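Local structure of beta-N-acetylhexosaminidase (Thermotoga neapolitana, 5BZA) at residues K250-N255 with E259-F264; A246-A251 with P282-S287. The protein probably hydrolyses terminal non-reducing N-acetyl-D-hexosamine residues from N-acetyl-beta-D-hexosaminides, as a member of glycosyl hydrolase family 3. All coordinates share one frame; numbering follows the deposited sequence.

Contact 1: K250-N255 with E259-F264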
loop_
_atom_site.group_PDB
_atom_site.type_symbol
_atom_site.label_atom_id
_atom_site.label_comp_id
_atom_site.label_asym_id
_atom_site.label_seq_id
_atom_site.Cartn_x
_atom_site.Cartn_y
_atom_site.Cartn_z
ATOM N N LYS B 250 1.724 -7.596 30.763
ATOM C CA LYS B 250 2.039 -7.512 32.177
ATOM C C LYS B 250 0.786 -7.668 33.042
ATOM O O LYS B 250 0.826 -8.312 34.088
ATOM C CB LYS B 250 2.712 -6.166 32.446
ATOM C CG LYS B 250 4.223 -6.208 32.482
ATOM C CD LYS B 250 4.820 -4.807 32.263
ATOM C CE LYS B 250 6.332 -4.867 32.197
ATOM N NZ LYS B 250 6.852 -5.674 33.355
ATOM N N ALA B 251 -0.328 -7.094 32.576
ATOM C CA ALA B 251 -1.607 -7.205 33.262
ATOM C C ALA B 251 -1.906 -8.654 33.595
ATOM O O ALA B 251 -2.452 -8.951 34.674
ATOM C CB ALA B 251 -2.727 -6.613 32.427
ATOM N N ILE B 252 -1.525 -9.560 32.698
ATOM C CA ILE B 252 -1.659 -10.974 33.007
ATOM C C ILE B 252 -0.375 -11.524 33.617
ATOM O O ILE B 252 -0.363 -12.002 34.773
ATOM C CB ILE B 252 -2.019 -11.770 31.752
ATOM C CG1 ILE B 252 -3.313 -11.198 31.163
ATOM C CG2 ILE B 252 -2.146 -13.262 32.056
ATOM C CD1 ILE B 252 -4.535 -11.199 32.150
ATOM N N SER B 253 0.721 -11.394 32.878
ATOM C CA SER B 253 1.956 -12.097 33.247
ATOM C C SER B 253 2.528 -11.624 34.586
ATOM O O SER B 253 3.294 -12.331 35.211
ATOM C CB SER B 253 3.003 -11.943 32.159
ATOM O OG SER B 253 3.175 -10.568 31.906
ATOM N N GLU B 254 2.267 -10.399 34.993
ATOM C CA GLU B 254 2.757 -10.046 36.322
ATOM C C GLU B 254 1.803 -10.361 37.501
ATOM O O GLU B 254 2.082 -9.989 38.654
ATOM C CB GLU B 254 3.150 -8.587 36.351
ATOM C CG GLU B 254 4.517 -8.437 35.762
ATOM C CD GLU B 254 5.061 -7.076 35.997
ATOM O OE1 GLU B 254 4.243 -6.179 36.329
ATOM O OE2 GLU B 254 6.299 -6.908 35.861
ATOM N N ASN B 255 0.737 -11.109 37.222
ATOM C CA ASN B 255 -0.298 -11.413 38.206
ATOM C C ASN B 255 -0.734 -12.858 38.144
ATOM O O ASN B 255 -1.385 -13.394 39.061
ATOM C CB ASN B 255 -1.498 -10.500 37.968
ATOM C CG ASN B 255 -1.179 -9.053 38.243
ATOM O OD1 ASN B 255 -0.594 -8.740 39.279
ATOM N ND2 ASN B 255 -1.544 -8.160 37.325
ATOM N N GLU B 259 0.634 -21.040 33.454
ATOM C CA GLU B 259 -0.242 -22.179 33.670
ATOM C C GLU B 259 -1.637 -21.646 34.111
ATOM O O GLU B 259 -2.688 -22.136 33.660
ATOM C CB GLU B 259 0.374 -23.105 34.726
ATOM C CG GLU B 259 -0.330 -24.440 34.918
ATOM C CD GLU B 259 -0.102 -25.044 36.310
ATOM O OE1 GLU B 259 -0.337 -24.323 37.329
ATOM O OE2 GLU B 259 0.373 -26.211 36.375
ATOM N N GLU B 260 -1.637 -20.617 34.959
ATOM C CA GLU B 260 -2.885 -20.007 35.434
ATOM C C GLU B 260 -3.627 -19.310 34.264
ATOM O O GLU B 260 -4.840 -19.498 34.067
ATOM C CB GLU B 260 -2.599 -19.014 36.577
ATOM C CG GLU B 260 -2.316 -19.631 37.977
ATOM C CD GLU B 260 -1.770 -18.578 38.958
ATOM O OE1 GLU B 260 -1.231 -17.571 38.450
ATOM O OE2 GLU B 260 -1.867 -18.718 40.214
ATOM N N ALA B 261 -2.898 -18.508 33.489
ATOM C CA ALA B 261 -3.478 -17.826 32.321
ATOM C C ALA B 261 -4.151 -18.810 31.368
ATOM O O ALA B 261 -5.306 -18.621 30.954
ATOM C CB ALA B 261 -2.414 -17.035 31.593
ATOM N N VAL B 262 -3.435 -19.877 31.035
ATOM C CA VAL B 262 -3.981 -20.896 30.148
ATOM C C VAL B 262 -5.228 -21.571 30.726
ATOM O O VAL B 262 -6.275 -21.664 30.024
ATOM C CB VAL B 262 -2.910 -21.927 29.794
ATOM C CG1 VAL B 262 -3.505 -23.089 29.021
ATOM C CG2 VAL B 262 -1.826 -21.233 28.956
ATOM N N ARG B 263 -5.113 -22.038 31.984
ATOM C CA ARG B 263 -6.209 -22.738 32.670
ATOM C C ARG B 263 -7.432 -21.850 32.757
ATOM O O ARG B 263 -8.524 -22.235 32.360
ATOM C CB ARG B 263 -5.846 -23.154 34.109
ATOM C CG ARG B 263 -6.888 -24.135 34.724
ATOM C CD ARG B 263 -6.772 -24.348 36.259
ATOM N NE ARG B 263 -5.409 -24.160 36.749
ATOM C CZ ARG B 263 -4.992 -23.074 37.404
ATOM N NH1 ARG B 263 -5.843 -22.074 37.702
ATOM N NH2 ARG B 263 -3.717 -22.999 37.783
ATOM N N PHE B 264 -7.243 -20.660 33.313
ATOM C CA PHE B 264 -8.373 -19.774 33.532
ATOM C C PHE B 264 -9.025 -19.437 32.178
ATOM O O PHE B 264 -10.241 -19.551 32.036
ATOM C CB PHE B 264 -7.954 -18.494 34.255
ATOM C CG PHE B 264 -7.798 -18.643 35.760
ATOM C CD1 PHE B 264 -8.682 -19.420 36.486
ATOM C CD2 PHE B 264 -6.751 -17.995 36.437
ATOM C CE1 PHE B 264 -8.547 -19.542 37.874
ATOM C CE2 PHE B 264 -6.590 -18.118 37.806
ATOM C CZ PHE B 264 -7.504 -18.889 38.545
HETATM O O HOH W 1 -1.860 -15.763 40.745
#

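Contact 2: A246-A251 with P282-S287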
loop_
_atom_site.group_PDB
_atom_site.type_symbol
_atom_site.label_atom_id
_atom_site.label_comp_id
_atom_site.label_asym_id
_atom_site.label_seq_id
_atom_site.Cartn_x
_atom_site.Cartn_y
_atom_site.Cartn_z
ATOM N N ALA B 246 -3.074 -10.382 24.147
ATOM C CA ALA B 246 -1.800 -11.146 24.234
ATOM C C ALA B 246 -1.465 -11.512 25.679
ATOM O O ALA B 246 -1.349 -10.643 26.537
ATOM C CB ALA B 246 -0.653 -10.365 23.615
ATOM N N MET B 247 -1.292 -12.807 25.944
ATOM C CA MET B 247 -1.149 -13.292 27.338
ATOM C C MET B 247 0.105 -12.808 28.038
ATOM O O MET B 247 0.147 -12.767 29.259
ATOM C CB MET B 247 -1.158 -14.822 27.373
ATOM C CG MET B 247 -2.503 -15.441 27.181
ATOM S SD MET B 247 -3.701 -15.026 28.481
ATOM C CE MET B 247 -5.007 -16.147 27.982
ATOM N N GLU B 248 1.136 -12.471 27.264
ATOM C CA GLU B 248 2.418 -12.073 27.828
ATOM C C GLU B 248 2.288 -10.692 28.446
ATOM O O GLU B 248 3.131 -10.298 29.228
ATOM C CB GLU B 248 3.533 -12.054 26.758
ATOM C CG GLU B 248 3.851 -13.430 26.144
ATOM C CD GLU B 248 3.101 -13.651 24.843
ATOM O OE1 GLU B 248 2.006 -13.051 24.701
ATOM O OE2 GLU B 248 3.612 -14.393 23.953
ATOM N N MET B 249 1.264 -9.939 28.071
ATOM C CA MET B 249 1.123 -8.611 28.631
ATOM C C MET B 249 1.103 -8.620 30.195
ATOM O O MET B 249 0.597 -9.544 30.841
ATOM C CB MET B 249 -0.119 -7.931 28.087
ATOM C CG MET B 249 0.087 -7.191 26.778
ATOM S SD MET B 249 -1.458 -6.482 26.124
ATOM C CE MET B 249 -2.260 -7.929 25.663
ATOM N N LYS B 250 1.724 -7.596 30.763
ATOM C CA LYS B 250 2.039 -7.512 32.177
ATOM C C LYS B 250 0.786 -7.668 33.042
ATOM O O LYS B 250 0.826 -8.312 34.088
ATOM C CB LYS B 250 2.712 -6.166 32.446
ATOM C CG LYS B 250 4.223 -6.208 32.482
ATOM C CD LYS B 250 4.820 -4.807 32.263
ATOM C CE LYS B 250 6.332 -4.867 32.197
ATOM N NZ LYS B 250 6.852 -5.674 33.355
ATOM N N ALA B 251 -0.328 -7.094 32.576
ATOM C CA ALA B 251 -1.607 -7.205 33.262
ATOM C C ALA B 251 -1.906 -8.654 33.595
ATOM O O ALA B 251 -2.452 -8.951 34.674
ATOM C CB ALA B 251 -2.727 -6.613 32.427
ATOM N N PRO B 282 6.096 -22.689 22.561
ATOM C CA PRO B 282 6.317 -23.960 23.266
ATOM C C PRO B 282 5.920 -23.943 24.774
ATOM O O PRO B 282 5.183 -24.844 25.194
ATOM C CB PRO B 282 7.819 -24.199 23.084
ATOM C CG PRO B 282 8.152 -23.504 21.814
ATOM C CD PRO B 282 7.302 -22.256 21.826
ATOM N N VAL B 283 6.378 -22.973 25.560
ATOM C CA VAL B 283 5.976 -22.930 26.977
ATOM C C VAL B 283 4.463 -23.041 27.128
ATOM O O VAL B 283 3.953 -24.043 27.653
ATOM C CB VAL B 283 6.452 -21.676 27.687
ATOM C CG1 VAL B 283 5.967 -21.710 29.090
ATOM C CG2 VAL B 283 7.964 -21.651 27.669
ATOM N N TYR B 284 3.745 -22.046 26.616
ATOM C CA TYR B 284 2.296 -22.084 26.673
ATOM C C TYR B 284 1.751 -23.391 26.150
ATOM O O TYR B 284 0.886 -24.005 26.788
ATOM C CB TYR B 284 1.719 -20.921 25.903
ATOM C CG TYR B 284 1.887 -19.632 26.630
ATOM C CD1 TYR B 284 3.107 -18.983 26.624
ATOM C CD2 TYR B 284 0.831 -19.064 27.341
ATOM C CE1 TYR B 284 3.288 -17.787 27.282
ATOM C CE2 TYR B 284 0.992 -17.860 27.996
ATOM C CZ TYR B 284 2.232 -17.230 27.970
ATOM O OH TYR B 284 2.432 -16.037 28.631
ATOM N N TYR B 285 2.294 -23.850 25.026
ATOM C CA TYR B 285 1.782 -25.060 24.390
ATOM C C TYR B 285 1.911 -26.222 25.379
ATOM O O TYR B 285 0.959 -26.997 25.605
ATOM C CB TYR B 285 2.545 -25.377 23.080
ATOM C CG TYR B 285 1.953 -26.515 22.284
ATOM C CD1 TYR B 285 0.976 -26.264 21.330
ATOM C CD2 TYR B 285 2.357 -27.832 22.485
ATOM C CE1 TYR B 285 0.414 -27.288 20.596
ATOM C CE2 TYR B 285 1.792 -28.874 21.756
ATOM C CZ TYR B 285 0.832 -28.587 20.803
ATOM O OH TYR B 285 0.259 -29.581 20.059
ATOM N N GLU B 286 3.103 -26.356 25.959
ATOM C CA GLU B 286 3.349 -27.529 26.793
ATOM C C GLU B 286 2.445 -27.370 28.006
ATOM O O GLU B 286 1.841 -28.345 28.495
ATOM C CB GLU B 286 4.828 -27.675 27.205
ATOM C CG GLU B 286 5.792 -28.125 26.050
ATOM C CD GLU B 286 5.401 -29.455 25.345
ATOM O OE1 GLU B 286 5.114 -30.472 26.034
ATOM O OE2 GLU B 286 5.425 -29.485 24.082
ATOM N N SER B 287 2.305 -26.120 28.446
ATOM C CA SER B 287 1.482 -25.851 29.614
ATOM C C SER B 287 0.068 -26.340 29.320
ATOM O O SER B 287 -0.531 -27.063 30.148
ATOM C CB SER B 287 1.507 -24.381 29.990
ATOM O OG SER B 287 0.769 -24.202 31.170
#

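Contact 1: K250-N255 with E259-F264
I252, in the short helix 250-253, and A261, in helix 258-268, supply the apolar part of this contact, and their CA atoms, 7.1 Å apart, are the nearest pair between the two backbones. The I252 side chain can be traced outward. Its CB still stands 5.3 Å from A261 CB. CG2, placed anti to the backbone N because chi1 is -57°, covers the remaining gap and meets A261 CB at 3.8 Å, methyl against methyl. CG1, set beside the backbone N, leads the other branch aside, and its CD1 ends 6.2 Å from A261 CB; the isoleucine also packs on H210.

A polar link runs beside this pair. One water donates to N255 O at 2.9 Å and, weakly, to E260 OE1 at 3.0 Å; it is shared among more acceptors than it can serve, so the bridge is a loose one. E260 OE1 is also hydrogen-bonded to S257 N, just before the helix. N255 itself is held after the helix end, its ND2 donating to A251 O at 2.9 Å with a fairly straight N-H...O angle of 164°, from above the carbonyl plane.

With only 83 Å² buried, the contact is a light one. It joins the short helix after strand 241-243 to helix 258-268, whose V262 packs on helix 281-293, in the family 3 N-terminal barrel domain.

Contact 2: A246-A251 with P282-S287
M247 and Y284 mark the nearest backbone approach, yet their CA atoms remain 9.5 Å apart, so side chains have to span the gap. On one side lies a type I turn, A246 to M249, closed by M249 N donating to A246 O at 3.1 Å; M249 then takes the N-cap position of helix 250-253. On the other is a regular turn of helix 281-293.

Y284 does the reaching. With CG anti to its carbonyl carbon (chi1 -74°), the ring extends toward the turn and its far end lies against two neighbouring side chains. CE2 meets M247 CB at 3.8 Å, an oblique approach to the ring. The rest of the methionine bends off at chi2, and its packing continues on F265 and I273. Next to it, the aliphatic part of E248 comes up to the phenol oxygen, CG to Y284 OH being 3.9 Å, a distance of packing rather than of bonding. The E248 carboxylate plane is turned 54° from the ring. Its oxygens have other partners: OE1 accepts from D276 N and OE2, weakly, from N277 N.

The turn follows strand 241-243, and the backbone of M247 is hydrogen-bonded to that of L274 in strand 273-275, while from helix 281-293 Y284 packs on L275 of that strand and on V258 and V262 of helix 258-268.

Contacts 1 and 2 have K250 and A251 in common and lie 7 Å apart, centre to centre, their first segments forming one continuous turn and helix. Contact 2 is the core member: two of its three touching residues are buried, and aromatic and aliphatic groups carry it. Contact 1 is only partly buried, a methyl pair within and a water link toward the surface. They join directly where S253 OG lies 2.7 Å from E248 O, probably hydrogen-bonded, and where V262 CG2 packs 3.8 Å from Y284 CD2. Helices 258-268 and 281-293 both pack on the segment that follows D245; D245 and H161 bind a cadmium ion.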